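Local coordinates for protein lipopolysaccharide heptosyltransferase 2 (Escherichia coli, PDB 1PSW) that transfers the second heptose from ADP-L-glycero-beta-D-manno-heptose to the heptosyl-Kdo2-lipid A module during synthesis of the lipopolysaccharide core, at residues K2-G7 against K79-A84; I33-P38 against P49-A54. All coordinates share one frame; numbering follows the deposited sequence.

Contact 1 of 2, residues K2-G7 against K79-A84; sequences KILVIG and KRYDRA
Leu4 meets Tyr81 with its CG anti to the backbone N (chi1 170°), which sets the branch of the leucine along the face of the ring, while Tyr81 holds its own CG anti to the carbonyl carbon (chi1 -72°). The CH-pi contact itself is made by Leu4 CB, which stands almost on the ring normal, 3.6 Å from the centroid of the Tyr81 ring. Beyond it the two methyls fork over the same face, CD1 toward CZ and CE2 and CD2 toward CD2 and CE2. Lys79 CB lies against the opposite face, displaced toward the rim, and Lys2 C comes up in plane at the edge, so the ring is held between its own segment and strand 2-6. Its phenol OH reaches past both segments to a hydrogen bond with Asp34 OD2 on strand 32-37.

Strand 2-6 is the first strand of a Rossmann-like parallel sheet, one of the two such sheets expected of a GT-B glycosyltransferase, and strand 83-86 is the fourth; their pairing marks the point where the strand order 3-2-1-4-5-6 changes direction. Leu4 N donates to Arg83 O at 3.0 Å, and Ala84 CA makes a CA-H...O contact of 3.1 Å with Leu4 O.

At the entry to the strands Lys2 is gripped through its backbone. Its carbonyl O accepts two successive amides, both in the carbonyl plane: Asp82 N at 2.7 Å through a bond bent to 137° at the hydrogen, and Arg83 N at 3.2 Å, longer but straighter. Asp82 also turns its carboxylate back, and OD2 takes Lys2 N on its anti lone pair at 2.8 Å. The aliphatic start of Lys2 packs beside this carboxylate, with CB 3.7 Å from Asp82 OD2, before the chain bends and carries its ammonium away from the segment 79-84.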
loop_
_atom_site.group_PDB
_atom_site.type_symbol
_atom_site.label_atom_id
_atom_site.label_comp_id
_atom_site.label_asym_id
_atom_site.label_seq_id
_atom_site.Cartn_x
_atom_site.Cartn_y
_atom_site.Cartn_z
ATOM N N LYS A 2 6.470 10.697 22.766
ATOM C CA LYS A 2 7.314 10.633 21.570
ATOM C C LYS A 2 7.540 9.188 21.143
ATOM O O LYS A 2 8.170 8.402 21.849
ATOM C CB LYS A 2 8.669 11.297 21.826
ATOM C CG LYS A 2 8.593 12.727 22.342
ATOM C CD LYS A 2 8.057 13.699 21.303
ATOM C CE LYS A 2 9.001 13.850 20.117
ATOM N NZ LYS A 2 8.554 14.915 19.169
ATOM N N ILE A 3 7.038 8.849 19.966
ATOM C CA ILE A 3 7.157 7.494 19.467
ATOM C C ILE A 3 7.958 7.406 18.174
ATOM O O ILE A 3 7.770 8.201 17.254
ATOM C CB ILE A 3 5.750 6.899 19.235
ATOM C CG1 ILE A 3 4.952 6.948 20.542
ATOM C CG2 ILE A 3 5.860 5.480 18.730
ATOM C CD1 ILE A 3 3.466 6.659 20.381
ATOM N N LEU A 4 8.862 6.433 18.121
ATOM C CA LEU A 4 9.670 6.200 16.934
ATOM C C LEU A 4 9.214 4.883 16.323
ATOM O O LEU A 4 9.153 3.860 17.005
ATOM C CB LEU A 4 11.155 6.100 17.286
ATOM C CG LEU A 4 12.052 5.610 16.138
ATOM C CD1 LEU A 4 12.025 6.610 14.999
ATOM C CD2 LEU A 4 13.487 5.406 16.630
ATOM N N VAL A 5 8.891 4.910 15.037
ATOM C CA VAL A 5 8.449 3.702 14.357
ATOM C C VAL A 5 9.398 3.335 13.227
ATOM O O VAL A 5 9.753 4.178 12.406
ATOM C CB VAL A 5 7.023 3.875 13.763
ATOM C CG1 VAL A 5 6.648 2.654 12.925
ATOM C CG2 VAL A 5 6.017 4.070 14.875
ATOM N N ILE A 6 9.831 2.080 13.209
ATOM C CA ILE A 6 10.698 1.604 12.147
ATOM C C ILE A 6 9.702 1.025 11.156
ATOM O O ILE A 6 9.150 -0.052 11.380
ATOM C CB ILE A 6 11.644 0.486 12.640
ATOM C CG1 ILE A 6 12.449 0.964 13.851
ATOM C CG2 ILE A 6 12.560 0.047 11.506
ATOM C CD1 ILE A 6 13.327 2.180 13.591
ATOM N N GLY A 7 9.446 1.755 10.077
ATOM C CA GLY A 7 8.472 1.299 9.102
ATOM C C GLY A 7 8.980 0.281 8.107
ATOM O O GLY A 7 10.194 0.152 7.906
ATOM N N LYS A 79 16.204 13.230 20.514
ATOM C CA LYS A 79 14.753 13.177 20.345
ATOM C C LYS A 79 14.078 12.699 21.625
ATOM O O LYS A 79 12.924 13.031 21.890
ATOM C CB LYS A 79 14.385 12.220 19.208
ATOM C CG LYS A 79 14.795 12.671 17.816
ATOM C CD LYS A 79 13.900 13.783 17.289
ATOM C CE LYS A 79 14.216 14.092 15.829
ATOM N NZ LYS A 79 13.351 15.173 15.278
ATOM N N ARG A 80 14.798 11.906 22.410
ATOM C CA ARG A 80 14.259 11.387 23.659
ATOM C C ARG A 80 12.948 10.628 23.435
ATOM O O ARG A 80 11.940 10.900 24.092
ATOM C CB ARG A 80 14.022 12.533 24.647
ATOM C CG ARG A 80 15.255 13.378 24.934
ATOM C CD ARG A 80 14.958 14.429 25.993
ATOM N NE ARG A 80 14.538 13.814 27.248
ATOM C CZ ARG A 80 14.208 14.488 28.346
ATOM N NH1 ARG A 80 14.248 15.815 28.353
ATOM N NH2 ARG A 80 13.839 13.834 29.440
ATOM N N TYR A 81 12.961 9.684 22.502
ATOM C CA TYR A 81 11.778 8.886 22.219
ATOM C C TYR A 81 11.388 8.060 23.434
ATOM O O TYR A 81 12.229 7.408 24.057
ATOM C CB TYR A 81 12.034 7.955 21.031
ATOM C CG TYR A 81 12.106 8.665 19.706
ATOM C CD1 TYR A 81 10.976 9.279 19.158
ATOM C CD2 TYR A 81 13.302 8.727 18.995
ATOM C CE1 TYR A 81 11.041 9.939 17.930
ATOM C CE2 TYR A 81 13.375 9.383 17.774
ATOM C CZ TYR A 81 12.242 9.984 17.248
ATOM O OH TYR A 81 12.317 10.632 16.039
ATOM N N ASP A 82 10.103 8.103 23.766
ATOM C CA ASP A 82 9.565 7.361 24.896
ATOM C C ASP A 82 9.385 5.885 24.533
ATOM O O ASP A 82 9.681 4.993 25.328
ATOM C CB ASP A 82 8.209 7.940 25.307
ATOM C CG ASP A 82 8.313 9.350 25.861
ATOM O OD1 ASP A 82 9.019 9.540 26.869
ATOM O OD2 ASP A 82 7.686 10.267 25.293
ATOM N N ARG A 83 8.889 5.637 23.324
ATOM C CA ARG A 83 8.657 4.274 22.858
ATOM C C ARG A 83 9.149 4.068 21.435
ATOM O O ARG A 83 9.402 5.027 20.707
ATOM C CB ARG A 83 7.164 3.945 22.893
ATOM C CG ARG A 83 6.518 3.997 24.256
ATOM C CD ARG A 83 5.081 3.511 24.168
ATOM N NE ARG A 83 4.501 3.268 25.484
ATOM C CZ ARG A 83 3.354 2.631 25.687
ATOM N NH1 ARG A 83 2.661 2.170 24.653
ATOM N NH2 ARG A 83 2.900 2.450 26.922
ATOM N N ALA A 84 9.275 2.806 21.043
ATOM C CA ALA A 84 9.698 2.466 19.696
ATOM C C ALA A 84 8.959 1.212 19.245
ATOM O O ALA A 84 8.710 0.306 20.043
ATOM C CB ALA A 84 11.200 2.237 19.654
#

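Contact 2 of 2, residues I33-P38 against P49-A54; sequences IDVMAP and PEVNEA
The Asp34 carboxylate and the Asn52 amide lie side by side, pointing the same way, their planes only 27° apart. Asn52 ND2 donates to the syn lone pair of Asp34 OD1 at 3.0 Å, with the oxygen close to the amide plane. Glu53 CB also approaches this oxygen, 3.4 Å from Asp34 OD1. Water 2 donates to the other oxygen, Asp34 OD2, at 2.7 Å and also to Glu53 OE1. An alanine at Asp34 would probably leave the Asn52 amide free to turn and deprive both this water and the Tyr81 hydroxyl of their carboxylate partner.

The backbones run roughly parallel but pair only loosely, through Asn52 N to Ile33 O at 2.7 Å and Val35 N to Glu53 O at 3.0 Å, while water 1 bridges Ile33 N and Glu50 O. Asp34 and Glu53 share one face; on that of Val35 and Ala54, Val35 CG2 packs 3.9 Å from Val51 CG2, the two side chains crossing at about a right angle. Both valines and Ala54 rest on Leu45 of helix 42-45, which links the two strands in a beta-alpha-beta unit; Val35 also touches Tyr21 of helix 11-27, and strand 51-56 forms one edge of the sheet.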
loop_
_atom_site.group_PDB
_atom_site.type_symbol
_atom_site.label_atom_id
_atom_site.label_comp_id
_atom_site.label_asym_id
_atom_site.label_seq_id
_atom_site.Cartn_x
_atom_site.Cartn_y
_atom_site.Cartn_z
ATOM N N ILE A 33 4.257 10.769 16.451
ATOM C CA ILE A 33 4.857 9.632 15.762
ATOM C C ILE A 33 5.823 9.951 14.628
ATOM O O ILE A 33 5.452 10.584 13.642
ATOM C CB ILE A 33 3.747 8.714 15.199
ATOM C CG1 ILE A 33 2.791 8.305 16.323
ATOM C CG2 ILE A 33 4.366 7.476 14.567
ATOM C CD1 ILE A 33 1.440 7.794 15.826
ATOM N N ASP A 34 7.069 9.507 14.781
ATOM C CA ASP A 34 8.083 9.696 13.753
ATOM C C ASP A 34 8.291 8.323 13.123
ATOM O O ASP A 34 8.299 7.307 13.823
ATOM C CB ASP A 34 9.400 10.202 14.354
ATOM C CG ASP A 34 9.292 11.616 14.898
ATOM O OD1 ASP A 34 8.431 12.383 14.408
ATOM O OD2 ASP A 34 10.079 11.971 15.802
ATOM N N VAL A 35 8.450 8.290 11.805
ATOM C CA VAL A 35 8.634 7.028 11.106
ATOM C C VAL A 35 9.906 7.031 10.286
ATOM O O VAL A 35 10.137 7.936 9.481
ATOM C CB VAL A 35 7.447 6.732 10.162
ATOM C CG1 VAL A 35 7.660 5.391 9.464
ATOM C CG2 VAL A 35 6.153 6.716 10.955
HETATM N N MSE A 36 10.733 6.015 10.506
HETATM C CA MSE A 36 11.982 5.866 9.777
HETATM C C MSE A 36 11.769 4.825 8.690
HETATM O O MSE A 36 11.382 3.689 8.972
HETATM C CB MSE A 36 13.104 5.412 10.706
HETATM C CG MSE A 36 14.451 5.345 10.008
HETATM SE SE MSE A 36 15.851 4.609 11.135
HETATM C CE MSE A 36 16.168 6.145 12.226
ATOM N N ALA A 37 12.009 5.225 7.447
ATOM C CA ALA A 37 11.839 4.341 6.298
ATOM C C ALA A 37 12.724 4.834 5.158
ATOM O O ALA A 37 13.280 5.928 5.227
ATOM C CB ALA A 37 10.372 4.336 5.856
ATOM N N PRO A 38 12.883 4.023 4.099
ATOM C CA PRO A 38 13.715 4.435 2.967
ATOM C C PRO A 38 13.264 5.789 2.429
ATOM O O PRO A 38 12.141 6.226 2.689
ATOM C CB PRO A 38 13.500 3.314 1.959
ATOM C CG PRO A 38 13.310 2.123 2.830
ATOM C CD PRO A 38 12.393 2.646 3.915
ATOM N N PRO A 49 -1.688 11.979 7.944
ATOM C CA PRO A 49 -1.736 13.013 8.981
ATOM C C PRO A 49 -1.280 12.557 10.368
ATOM O O PRO A 49 -0.927 13.381 11.213
ATOM C CB PRO A 49 -3.200 13.457 8.959
ATOM C CG PRO A 49 -3.919 12.216 8.553
ATOM C CD PRO A 49 -3.040 11.666 7.452
ATOM N N GLU A 50 -1.294 11.249 10.599
ATOM C CA GLU A 50 -0.879 10.699 11.883
ATOM C C GLU A 50 0.635 10.772 12.083
ATOM O O GLU A 50 1.125 10.690 13.213
ATOM C CB GLU A 50 -1.318 9.234 12.011
ATOM C CG GLU A 50 -2.823 8.983 11.901
ATOM C CD GLU A 50 -3.354 9.070 10.478
ATOM O OE1 GLU A 50 -2.566 8.886 9.519
ATOM O OE2 GLU A 50 -4.574 9.303 10.317
ATOM N N VAL A 51 1.372 10.928 10.988
ATOM C CA VAL A 51 2.830 10.978 11.048
ATOM C C VAL A 51 3.387 12.385 11.238
ATOM O O VAL A 51 3.119 13.287 10.448
ATOM C CB VAL A 51 3.449 10.348 9.782
ATOM C CG1 VAL A 51 4.959 10.534 9.784
ATOM C CG2 VAL A 51 3.097 8.870 9.737
ATOM N N ASN A 52 4.167 12.559 12.299
ATOM C CA ASN A 52 4.761 13.848 12.604
ATOM C C ASN A 52 5.919 14.164 11.674
ATOM O O ASN A 52 5.937 15.213 11.033
ATOM C CB ASN A 52 5.257 13.883 14.052
ATOM C CG ASN A 52 5.974 15.183 14.391
ATOM O OD1 ASN A 52 5.415 16.270 14.233
ATOM N ND2 ASN A 52 7.216 15.075 14.861
ATOM N N GLU A 53 6.883 13.254 11.599
ATOM C CA GLU A 53 8.054 13.466 10.760
ATOM C C GLU A 53 8.626 12.168 10.202
ATOM O O GLU A 53 8.548 11.115 10.835
ATOM C CB GLU A 53 9.135 14.179 11.570
ATOM C CG GLU A 53 10.327 14.636 10.753
ATOM C CD GLU A 53 11.478 15.107 11.618
ATOM O OE1 GLU A 53 11.250 15.960 12.503
ATOM O OE2 GLU A 53 12.612 14.624 11.409
ATOM N N ALA A 54 9.208 12.253 9.011
ATOM C CA ALA A 54 9.808 11.088 8.376
ATOM C C ALA A 54 11.324 11.138 8.554
ATOM O O ALA A 54 12.022 11.813 7.800
ATOM C CB ALA A 54 9.453 11.061 6.899
HETATM O O HOH W 1 2.293 12.259 14.990
HETATM O O HOH W 2 10.515 14.538 15.306
#

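From the N terminus the chain runs through strand 2-6, returns by helix 11-27 and lays down strand 32-37 alongside it. Contact 2 then closes a short loop, with helix 42-45 between strands 32-37 and 51-56. After helix 66-75 the chain comes back to the far side of strand 2-6, where contact 1 closes a much longer loop that encloses contact 2 entirely. The two centres are about 10 Å apart. Strand 2-6 joins them by bonding to strand 32-37, as in Val5 N to Asp34 O at 2.8 Å, and Val5 also packs on Ile33. Four neighbouring strands of the N-terminal sheet are thereby tied together.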